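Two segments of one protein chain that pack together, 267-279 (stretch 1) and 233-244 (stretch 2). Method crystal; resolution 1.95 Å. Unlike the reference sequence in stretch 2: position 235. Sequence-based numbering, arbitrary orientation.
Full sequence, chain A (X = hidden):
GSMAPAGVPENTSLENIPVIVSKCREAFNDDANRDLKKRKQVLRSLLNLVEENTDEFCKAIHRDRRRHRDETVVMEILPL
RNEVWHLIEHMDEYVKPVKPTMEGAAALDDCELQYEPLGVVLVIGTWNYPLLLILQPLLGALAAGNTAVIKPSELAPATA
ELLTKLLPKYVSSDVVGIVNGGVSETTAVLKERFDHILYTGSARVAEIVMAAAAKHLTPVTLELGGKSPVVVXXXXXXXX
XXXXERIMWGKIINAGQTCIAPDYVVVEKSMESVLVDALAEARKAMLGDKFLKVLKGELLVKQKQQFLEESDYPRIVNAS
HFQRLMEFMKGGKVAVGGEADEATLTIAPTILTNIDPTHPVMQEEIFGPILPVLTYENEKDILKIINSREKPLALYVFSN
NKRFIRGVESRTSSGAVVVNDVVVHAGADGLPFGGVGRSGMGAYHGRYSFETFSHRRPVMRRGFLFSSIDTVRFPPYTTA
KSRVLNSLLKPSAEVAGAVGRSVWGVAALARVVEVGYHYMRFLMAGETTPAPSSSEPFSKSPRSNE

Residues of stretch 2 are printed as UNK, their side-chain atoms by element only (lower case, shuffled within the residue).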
# COMPACT_ATOMS: atom_id res chain seq x y z
N VAL A 267 29.29 0.72 18.26
CA VAL A 267 30.67 0.60 17.79
C VAL A 267 31.35 -0.63 18.41
O VAL A 267 31.09 -0.96 19.57
CB VAL A 267 31.50 1.89 18.04
CG1 VAL A 267 31.55 2.27 19.51
CG2 VAL A 267 32.90 1.78 17.46
N GLU A 268 32.20 -1.31 17.65
CA GLU A 268 32.93 -2.46 18.17
C GLU A 268 33.80 -1.97 19.34
O GLU A 268 34.43 -0.92 19.26
CB GLU A 268 33.78 -3.12 17.07
CG GLU A 268 34.22 -4.55 17.38
CD GLU A 268 35.46 -4.65 18.26
OE1 GLU A 268 36.26 -3.69 18.31
OE2 GLU A 268 35.64 -5.70 18.91
N LYS A 269 33.79 -2.75 20.43
CA LYS A 269 34.37 -2.37 21.73
C LYS A 269 35.76 -1.70 21.64
O LYS A 269 36.00 -0.67 22.26
CB LYS A 269 34.45 -3.62 22.62
CG LYS A 269 34.75 -3.37 24.09
CD LYS A 269 34.86 -4.69 24.85
CE LYS A 269 36.01 -5.56 24.35
NZ LYS A 269 36.47 -6.58 25.34
N SER A 270 36.65 -2.30 20.85
CA SER A 270 38.02 -1.82 20.71
C SER A 270 38.16 -0.50 19.93
O SER A 270 39.20 0.16 20.04
CB SER A 270 38.91 -2.89 20.06
OG SER A 270 38.69 -2.98 18.66
N MET A 271 37.13 -0.12 19.16
CA MET A 271 37.15 1.10 18.35
C MET A 271 36.48 2.32 18.98
O MET A 271 36.47 3.39 18.36
CB MET A 271 36.48 0.82 17.00
CG MET A 271 37.11 -0.29 16.18
SD MET A 271 38.74 0.21 15.58
CE MET A 271 39.53 -1.39 15.40
N GLU A 272 35.96 2.19 20.20
CA GLU A 272 35.19 3.28 20.83
C GLU A 272 35.98 4.58 20.95
O GLU A 272 35.48 5.64 20.58
CB GLU A 272 34.68 2.87 22.22
CG GLU A 272 33.64 3.83 22.81
CD GLU A 272 33.35 3.59 24.29
OE1 GLU A 272 33.85 2.61 24.87
OE2 GLU A 272 32.61 4.39 24.88
N SER A 273 37.21 4.49 21.45
CA SER A 273 38.01 5.68 21.71
C SER A 273 38.40 6.40 20.43
O SER A 273 38.24 7.62 20.33
CB SER A 273 39.27 5.34 22.53
OG SER A 273 39.98 6.52 22.88
N VAL A 274 38.91 5.65 19.44
CA VAL A 274 39.30 6.25 18.15
C VAL A 274 38.12 6.89 17.41
O VAL A 274 38.27 7.95 16.80
CB VAL A 274 40.06 5.27 17.22
CG1 VAL A 274 41.41 4.90 17.82
CG2 VAL A 274 39.25 4.02 16.89
N LEU A 275 36.94 6.26 17.48
CA LEU A 275 35.74 6.82 16.85
C LEU A 275 35.32 8.13 17.52
O LEU A 275 35.08 9.12 16.83
CB LEU A 275 34.57 5.83 16.90
CG LEU A 275 33.22 6.31 16.34
CD1 LEU A 275 33.35 6.78 14.90
CD2 LEU A 275 32.19 5.20 16.46
N VAL A 276 35.25 8.12 18.85
CA VAL A 276 34.82 9.30 19.61
C VAL A 276 35.77 10.47 19.38
O VAL A 276 35.33 11.60 19.16
CB VAL A 276 34.65 8.97 21.11
CG1 VAL A 276 34.48 10.23 21.95
CG2 VAL A 276 33.47 8.02 21.32
N ASP A 277 37.08 10.20 19.41
CA ASP A 277 38.09 11.22 19.10
C ASP A 277 37.94 11.75 17.67
O ASP A 277 38.02 12.96 17.45
CB ASP A 277 39.51 10.67 19.29
CG ASP A 277 39.87 10.46 20.76
OD1 ASP A 277 39.04 10.74 21.66
OD2 ASP A 277 41.00 10.01 21.02
N ALA A 278 37.72 10.85 16.71
CA ALA A 278 37.52 11.25 15.31
C ALA A 278 36.26 12.09 15.12
O ALA A 278 36.27 13.07 14.38
CB ALA A 278 37.49 10.02 14.41
N LEU A 279 35.17 11.70 15.78
CA LEU A 279 33.93 12.49 15.78
C LEU A 279 34.14 13.90 16.35
O LEU A 279 33.61 14.87 15.82
CB LEU A 279 32.80 11.77 16.54
CG LEU A 279 32.19 10.54 15.86
CD1 LEU A 279 31.35 9.72 16.83
CD2 LEU A 279 31.34 10.95 14.66
N UNK A 233 32.11 -1.35 12.76
CA UNK A 233 32.84 -2.56 13.16
C UNK A 233 34.34 -2.25 13.37
O UNK A 233 34.72 -1.09 13.46
o UNK A 233 34.02 -2.64 10.60
c UNK A 233 32.56 -3.73 12.18
o UNK A 233 33.38 -4.70 10.17
c UNK A 233 33.38 -3.67 10.89
N UNK A 234 35.16 -3.29 13.46
CA UNK A 234 36.62 -3.17 13.70
C UNK A 234 37.51 -3.25 12.43
O UNK A 234 38.72 -3.46 12.54
o UNK A 234 37.17 -6.59 15.03
c UNK A 234 36.73 -5.66 14.33
o UNK A 234 36.02 -5.87 13.32
c UNK A 234 37.07 -4.22 14.73
N UNK A 235 36.92 -3.04 11.25
CA UNK A 235 37.67 -3.10 9.98
C UNK A 235 37.86 -1.72 9.34
O UNK A 235 38.32 -1.64 8.20
o UNK A 235 35.68 -3.56 8.63
c UNK A 235 36.98 -4.05 8.97
c UNK A 235 36.86 -5.46 9.55
N UNK A 236 37.54 -0.65 10.08
CA UNK A 236 37.58 0.73 9.56
C UNK A 236 38.63 1.64 10.24
O UNK A 236 38.55 2.86 10.09
s UNK A 236 34.85 0.56 8.84
c UNK A 236 36.20 1.39 9.71
N UNK A 237 39.60 1.07 10.96
CA UNK A 237 40.61 1.88 11.66
C UNK A 237 41.30 2.89 10.73
O UNK A 237 41.44 4.06 11.08
c UNK A 237 41.65 1.00 12.33
N UNK A 238 41.69 2.44 9.54
CA UNK A 238 42.35 3.30 8.54
C UNK A 238 41.42 4.32 7.87
O UNK A 238 41.90 5.28 7.28
c UNK A 238 44.13 1.54 7.99
c UNK A 238 43.02 2.44 7.45
o UNK A 238 44.39 0.51 7.34
o UNK A 238 44.73 1.85 9.04
N UNK A 239 40.11 4.10 7.96
CA UNK A 239 39.09 4.99 7.38
C UNK A 239 38.36 5.84 8.42
O UNK A 239 37.34 6.46 8.09
c UNK A 239 38.70 3.17 5.65
c UNK A 239 38.06 4.15 6.61
o UNK A 239 39.31 3.57 4.65
n UNK A 239 38.56 1.89 5.94
N UNK A 240 38.87 5.89 9.65
CA UNK A 240 38.11 6.43 10.79
C UNK A 240 37.79 7.92 10.65
O UNK A 240 36.76 8.37 11.15
c UNK A 240 38.85 6.14 12.11
s UNK A 240 36.52 5.29 13.44
c UNK A 240 37.18 3.63 13.42
c UNK A 240 38.01 6.31 13.37
N UNK A 241 38.66 8.67 9.97
CA UNK A 241 38.39 10.10 9.72
C UNK A 241 37.19 10.29 8.80
O UNK A 241 36.33 11.14 9.07
n UNK A 241 40.34 14.65 7.13
c UNK A 241 40.89 12.98 8.89
c UNK A 241 39.62 10.79 9.12
c UNK A 241 39.55 12.31 9.19
c UNK A 241 41.02 13.36 7.43
N UNK A 242 37.12 9.50 7.73
CA UNK A 242 35.99 9.56 6.78
C UNK A 242 34.70 9.02 7.43
O UNK A 242 33.62 9.58 7.20
c UNK A 242 37.48 9.46 4.74
c UNK A 242 35.07 8.77 4.55
c UNK A 242 36.30 8.81 5.46
N UNK A 243 34.83 7.95 8.22
CA UNK A 243 33.71 7.40 8.99
C UNK A 243 33.10 8.50 9.87
O UNK A 243 31.89 8.73 9.83
c UNK A 243 34.14 6.20 9.89
c UNK A 243 34.53 5.00 9.03
c UNK A 243 33.05 5.81 10.88
N UNK A 244 33.95 9.19 10.63
CA UNK A 244 33.51 10.22 11.57
C UNK A 244 32.95 11.46 10.86
O UNK A 244 31.98 12.06 11.34
c UNK A 244 34.65 10.62 12.49

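Position 233 has two side-chain carbons, the second carrying two oxygens. Its CB points away from stretch 1, and contact comes through the backbone: E268 CB lies 3.8 Å from its C, and M271 CG 3.7 Å from its O. The carboxylate makes this D233.

Position 234 has the same atoms, again a carboxylate. Its CB points toward stretch 1 and lies 3.7 Å from E268 OE1 and 3.8 Å from M271 CE. This is D234. Its OD2 is 4.3 Å from E268 OE2, two like charges close together.

Position 235 has one carbon carrying an oxygen and a carbon. It touches nothing on stretch 1. The branched hydroxyl makes it T235, where the reference has Ser. Its N and OG1 both donate to D233 OD1, at 3.0 and 2.7 Å, so the D233 side chain holds its own loop.

Position 236 has one carbon, then a sulfur. It does not contact stretch 1. It is C236.

Position 237 has a single carbon, 4.4 Å from M271 CE. It is A237.

Position 238 has two carbons, the second with two oxygens, and is out of reach of stretch 1. It is D238.

Position 239 has two carbons, the second with one oxygen and one nitrogen, and is out of reach of stretch 1. This is N239. It occupies the N-cap position, but its side chain makes no capping bond.

Position 240 is an unbranched chain of two carbons, a sulfur and a carbon. The sulfur is 3.8 Å from L275 CD1. That is a thioether, M240. Its CE reaches V274 CG2 at 4.1 Å and M271 SD at 4.3 Å, and its CG lies 3.9 Å from A278 CB.

Position 241 has four carbons in a row ending in nitrogen. Its CB points away from stretch 1, and it makes no contact there. It is K241.

Position 242 has one carbon carrying two more and is out of reach. It is V242.

Position 243 has the same branched three carbons, one of them 4.1 Å from L275 CD1. It is V243.

Position 244 has one carbon, 3.5 Å from A278 CB and 4.0 Å from L279 CD2. It is A244.

The contact is mainly apolar, with no hydrogen bond across it. M240 is its hub, packed among M271, V274, L275 and A278. The two helices cross at -59°, 8.6 Å apart at closest approach. At A278 and A244 both side chains are single methyls, and A244 CB comes within 3.4 Å of A278 C.

Stretch 2, residues 233-244: DDTCADNMKVVA
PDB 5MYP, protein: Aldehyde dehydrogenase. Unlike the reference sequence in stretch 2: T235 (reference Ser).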